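Local coordinates for RagA protein (Porphyromonas gingivalis, PDB 6SLN) that probably acts as a TonB-dependent receptor of the outer membrane, a plugged beta-barrel through which substrate is taken up into the periplasm, at residues L630-N641 with W677-A688. Sequence-based numbering, arbitrary orientation.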
loop_
_atom_site.group_PDB
_atom_site.type_symbol
_atom_site.label_atom_id
_atom_site.label_comp_id
_atom_site.label_asym_id
_atom_site.label_seq_id
_atom_site.Cartn_x
_atom_site.Cartn_y
_atom_site.Cartn_z
ATOM N N LEU A 630 -36.922 -25.235 42.939
ATOM C CA LEU A 630 -35.817 -24.716 43.731
ATOM C C LEU A 630 -34.573 -25.504 43.352
ATOM O O LEU A 630 -34.615 -26.738 43.302
ATOM C CB LEU A 630 -36.097 -24.835 45.235
ATOM C CG LEU A 630 -35.522 -23.713 46.096
ATOM C CD1 LEU A 630 -36.181 -23.715 47.445
ATOM C CD2 LEU A 630 -34.019 -23.856 46.251
ATOM N N ARG A 631 -33.483 -24.792 43.071
ATOM C CA ARG A 631 -32.207 -25.426 42.780
ATOM C C ARG A 631 -31.091 -24.689 43.508
ATOM O O ARG A 631 -31.129 -23.467 43.685
ATOM C CB ARG A 631 -31.919 -25.473 41.276
ATOM C CG ARG A 631 -32.856 -26.373 40.490
ATOM C CD ARG A 631 -32.458 -26.442 39.027
ATOM N NE ARG A 631 -32.315 -25.115 38.427
ATOM C CZ ARG A 631 -33.288 -24.473 37.792
ATOM N NH1 ARG A 631 -34.484 -25.036 37.675
ATOM N NH2 ARG A 631 -33.066 -23.269 37.279
ATOM N N LEU A 632 -30.104 -25.465 43.944
ATOM C CA LEU A 632 -28.921 -24.982 44.638
ATOM C C LEU A 632 -27.712 -25.396 43.809
ATOM O O LEU A 632 -27.646 -26.532 43.328
ATOM C CB LEU A 632 -28.885 -25.554 46.067
ATOM C CG LEU A 632 -27.838 -25.244 47.139
ATOM C CD1 LEU A 632 -26.516 -25.894 46.812
ATOM C CD2 LEU A 632 -27.667 -23.761 47.314
ATOM N N LYS A 633 -26.777 -24.475 43.607
ATOM C CA LYS A 633 -25.657 -24.736 42.716
ATOM C C LYS A 633 -24.419 -24.025 43.231
ATOM O O LYS A 633 -24.490 -22.860 43.631
ATOM C CB LYS A 633 -25.963 -24.278 41.274
ATOM C CG LYS A 633 -26.844 -23.035 41.175
ATOM C CD LYS A 633 -27.560 -22.932 39.829
ATOM C CE LYS A 633 -26.636 -22.427 38.719
ATOM N NZ LYS A 633 -26.328 -20.963 38.798
ATOM N N MET A 634 -23.286 -24.723 43.222
ATOM C CA MET A 634 -22.023 -24.057 43.485
ATOM C C MET A 634 -20.929 -24.597 42.576
ATOM O O MET A 634 -20.949 -25.759 42.166
ATOM C CB MET A 634 -21.594 -24.184 44.937
ATOM C CG MET A 634 -21.337 -25.589 45.386
ATOM S SD MET A 634 -21.473 -25.627 47.173
ATOM C CE MET A 634 -23.234 -25.451 47.386
ATOM N N SER A 635 -19.966 -23.727 42.281
ATOM C CA SER A 635 -18.856 -24.009 41.392
ATOM C C SER A 635 -17.564 -23.540 42.043
ATOM O O SER A 635 -17.544 -22.567 42.804
ATOM C CB SER A 635 -19.030 -23.295 40.044
ATOM O OG SER A 635 -18.327 -22.052 40.023
ATOM N N TYR A 636 -16.484 -24.244 41.746
ATOM C CA TYR A 636 -15.162 -23.698 41.983
ATOM C C TYR A 636 -14.270 -24.103 40.830
ATOM O O TYR A 636 -14.325 -25.244 40.361
ATOM C CB TYR A 636 -14.536 -24.171 43.285
ATOM C CG TYR A 636 -13.183 -23.546 43.448
ATOM C CD1 TYR A 636 -13.061 -22.220 43.838
ATOM C CD2 TYR A 636 -12.024 -24.257 43.152
ATOM C CE1 TYR A 636 -11.824 -21.624 43.959
ATOM C CE2 TYR A 636 -10.782 -23.667 43.268
ATOM C CZ TYR A 636 -10.690 -22.346 43.669
ATOM O OH TYR A 636 -9.464 -21.738 43.793
ATOM N N GLY A 637 -13.443 -23.173 40.382
ATOM C CA GLY A 637 -12.616 -23.486 39.236
ATOM C C GLY A 637 -11.619 -22.389 38.959
ATOM O O GLY A 637 -11.709 -21.284 39.499
ATOM N N THR A 638 -10.658 -22.727 38.105
ATOM C CA THR A 638 -9.613 -21.819 37.672
ATOM C C THR A 638 -9.754 -21.555 36.184
ATOM O O THR A 638 -10.206 -22.414 35.418
ATOM C CB THR A 638 -8.222 -22.383 37.948
ATOM O OG1 THR A 638 -8.129 -23.708 37.407
ATOM C CG2 THR A 638 -7.989 -22.430 39.425
ATOM N N THR A 639 -9.357 -20.347 35.788
ATOM C CA THR A 639 -9.477 -19.888 34.415
ATOM C C THR A 639 -8.281 -19.005 34.116
ATOM O O THR A 639 -7.759 -18.322 35.002
ATOM C CB THR A 639 -10.763 -19.090 34.183
ATOM O OG1 THR A 639 -10.746 -17.936 35.032
ATOM C CG2 THR A 639 -12.020 -19.929 34.469
ATOM N N GLY A 640 -7.854 -19.014 32.870
ATOM C CA GLY A 640 -6.751 -18.186 32.453
ATOM C C GLY A 640 -7.220 -16.896 31.810
ATOM O O GLY A 640 -8.360 -16.776 31.358
ATOM N N ASN A 641 -6.317 -15.918 31.806
ATOM C CA ASN A 641 -6.498 -14.674 31.090
ATOM C C ASN A 641 -5.172 -14.342 30.431
ATOM O O ASN A 641 -4.124 -14.393 31.085
ATOM C CB ASN A 641 -6.948 -13.533 32.020
ATOM C CG ASN A 641 -7.240 -12.231 31.245
ATOM O OD1 ASN A 641 -7.236 -12.215 30.015
ATOM N ND2 ASN A 641 -7.469 -11.153 31.960
ATOM N N TRP A 677 0.602 -16.781 31.811
ATOM C CA TRP A 677 -0.814 -16.533 32.041
ATOM C C TRP A 677 -1.051 -15.793 33.346
ATOM O O TRP A 677 -0.369 -16.030 34.350
ATOM C CB TRP A 677 -1.571 -17.848 32.103
ATOM C CG TRP A 677 -1.633 -18.528 30.829
ATOM C CD1 TRP A 677 -0.647 -19.260 30.248
ATOM C CD2 TRP A 677 -2.752 -18.569 29.944
ATOM N NE1 TRP A 677 -1.081 -19.761 29.050
ATOM C CE2 TRP A 677 -2.370 -19.349 28.834
ATOM C CE3 TRP A 677 -4.040 -18.035 29.985
ATOM C CZ2 TRP A 677 -3.228 -19.595 27.762
ATOM C CZ3 TRP A 677 -4.893 -18.289 28.930
ATOM C CH2 TRP A 677 -4.486 -19.058 27.832
ATOM N N GLU A 678 -2.041 -14.898 33.325
ATOM C CA GLU A 678 -2.693 -14.445 34.547
ATOM C C GLU A 678 -3.721 -15.498 34.946
ATOM O O GLU A 678 -4.493 -15.973 34.109
ATOM C CB GLU A 678 -3.340 -13.079 34.321
ATOM C CG GLU A 678 -4.375 -12.639 35.340
ATOM C CD GLU A 678 -4.979 -11.264 34.994
ATOM O OE1 GLU A 678 -4.203 -10.272 35.054
ATOM O OE2 GLU A 678 -6.206 -11.178 34.658
ATOM N N LYS A 679 -3.689 -15.928 36.198
ATOM C CA LYS A 679 -4.499 -17.061 36.618
ATOM C C LYS A 679 -5.571 -16.599 37.589
ATOM O O LYS A 679 -5.287 -15.905 38.572
ATOM C CB LYS A 679 -3.625 -18.172 37.206
ATOM C CG LYS A 679 -2.858 -18.918 36.099
ATOM C CD LYS A 679 -2.120 -20.162 36.573
ATOM C CE LYS A 679 -0.652 -19.867 36.903
ATOM N NZ LYS A 679 0.112 -19.166 35.830
ATOM N N GLN A 680 -6.806 -16.950 37.271
ATOM C CA GLN A 680 -7.966 -16.549 38.030
ATOM C C GLN A 680 -8.647 -17.786 38.584
ATOM O O GLN A 680 -8.616 -18.857 37.973
ATOM C CB GLN A 680 -8.947 -15.763 37.164
ATOM C CG GLN A 680 -8.588 -14.299 37.055
ATOM C CD GLN A 680 -9.616 -13.467 36.312
ATOM O OE1 GLN A 680 -10.823 -13.739 36.355
ATOM N NE2 GLN A 680 -9.134 -12.453 35.604
ATOM N N SER A 681 -9.248 -17.626 39.758
ATOM C CA SER A 681 -10.142 -18.623 40.310
ATOM C C SER A 681 -11.467 -17.947 40.615
ATOM O O SER A 681 -11.526 -16.731 40.798
ATOM C CB SER A 681 -9.561 -19.268 41.571
ATOM O OG SER A 681 -9.467 -18.324 42.617
ATOM N N GLN A 682 -12.538 -18.739 40.663
ATOM C CA GLN A 682 -13.852 -18.184 40.974
ATOM C C GLN A 682 -14.677 -19.224 41.712
ATOM O O GLN A 682 -15.037 -20.261 41.144
ATOM C CB GLN A 682 -14.579 -17.726 39.720
ATOM C CG GLN A 682 -15.713 -16.779 40.031
ATOM C CD GLN A 682 -16.752 -16.728 38.938
ATOM O OE1 GLN A 682 -17.935 -16.934 39.193
ATOM N NE2 GLN A 682 -16.320 -16.447 37.715
ATOM N N PHE A 683 -14.990 -18.925 42.967
ATOM C CA PHE A 683 -15.969 -19.679 43.727
ATOM C C PHE A 683 -17.327 -19.017 43.539
ATOM O O PHE A 683 -17.440 -17.790 43.620
ATOM C CB PHE A 683 -15.577 -19.722 45.203
ATOM C CG PHE A 683 -16.674 -20.178 46.109
ATOM C CD1 PHE A 683 -17.159 -21.471 46.040
ATOM C CD2 PHE A 683 -17.222 -19.311 47.042
ATOM C CE1 PHE A 683 -18.173 -21.892 46.892
ATOM C CE2 PHE A 683 -18.238 -19.722 47.893
ATOM C CZ PHE A 683 -18.712 -21.014 47.818
ATOM N N ASN A 684 -18.346 -19.819 43.250
ATOM C CA ASN A 684 -19.668 -19.283 42.974
ATOM C C ASN A 684 -20.703 -20.163 43.640
ATOM O O ASN A 684 -20.672 -21.382 43.473
ATOM C CB ASN A 684 -19.947 -19.207 41.472
ATOM C CG ASN A 684 -21.190 -18.413 41.160
ATOM O OD1 ASN A 684 -21.120 -17.229 40.842
ATOM N ND2 ASN A 684 -22.348 -19.047 41.306
ATOM N N PHE A 685 -21.617 -19.544 44.379
ATOM C CA PHE A 685 -22.663 -20.250 45.112
ATOM C C PHE A 685 -24.004 -19.627 44.759
ATOM O O PHE A 685 -24.219 -18.437 45.012
ATOM C CB PHE A 685 -22.421 -20.176 46.621
ATOM C CG PHE A 685 -23.578 -20.642 47.424
ATOM C CD1 PHE A 685 -24.568 -19.756 47.830
ATOM C CD2 PHE A 685 -23.696 -21.975 47.765
ATOM C CE1 PHE A 685 -25.654 -20.193 48.564
ATOM C CE2 PHE A 685 -24.769 -22.418 48.506
ATOM C CZ PHE A 685 -25.752 -21.525 48.907
ATOM N N GLY A 686 -24.920 -20.425 44.201
ATOM C CA GLY A 686 -26.125 -19.884 43.613
ATOM C C GLY A 686 -27.392 -20.565 44.093
ATOM O O GLY A 686 -27.376 -21.665 44.645
ATOM N N LEU A 687 -28.509 -19.884 43.847
ATOM C CA LEU A 687 -29.818 -20.398 44.229
ATOM C C LEU A 687 -30.837 -19.938 43.198
ATOM O O LEU A 687 -31.143 -18.747 43.132
ATOM C CB LEU A 687 -30.205 -19.915 45.616
ATOM C CG LEU A 687 -31.225 -20.803 46.312
ATOM C CD1 LEU A 687 -30.600 -22.122 46.711
ATOM C CD2 LEU A 687 -31.840 -20.092 47.523
ATOM N N ALA A 688 -31.346 -20.871 42.398
ATOM C CA ALA A 688 -32.481 -20.612 41.525
ATOM C C ALA A 688 -33.770 -20.993 42.246
ATOM O O ALA A 688 -33.761 -21.776 43.196
ATOM C CB ALA A 688 -32.356 -21.391 40.209
#
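Leu632 and Met634 meet Phe685 on the apolar face of a strand pair that illustrates how a transmembrane barrel wall presents two chemistries at once. The CD2 branch of Leu632 reaches the far end of the Phe685 ring, while the Met634 methyl CE comes in at the edge of the same ring, near its plane, 3.5 Å from CD2 of Phe685. Met634 has CG between its backbone N and carbonyl carbon (chi1 63°), and a bend at chi3 completes the course of the chain to that edge. CD1 of Leu687 continues the row, touching both Leu632 and CD2 of Leu630. Further along, Tyr636 and Phe683 cross at about a right angle; CB of Phe683 lies at the tyrosine's ring edge, 3.8 Å from CD1 of Tyr636, and the phenol OH lies against CB of Ser681.

The other face is polar. Asn641 and Glu678 run side by side, and ND2 of Asn641 donates to OE2 of Glu678 at 3.0 Å, from above the carboxylate plane, with the amide and carboxylate planes 78° apart. Gln680 NE2 adds a weak, secondary bond to the same oxygen. Strand 696-715 supplies a salt bridge from Glu699 to Lys633 and hydrogen bonds from Asp701 to Asn684 ND2, Arg705 NE to Gln680 OE1 and Leu711 N to Glu678 OE1. Ser151 OG also bonds Glu678 OE1, Lys187 O bonds Gln682 NE2, and Ala200 touches Thr639 and Gln680, which ties this face to the plug.

Between the two faces, antiparallel backbone bonds set the register, for example Ser635 N to Asn684 O at 2.7 Å; the return bond, Asn684 N to Ser635 O, completes that pair. The neighbouring strand 604-614 bonds the far edge of 630-641. Buried charges and amides thus find partners inside the barrel, whereas the aromatic and aliphatic row suits an outward, lipid-facing surface.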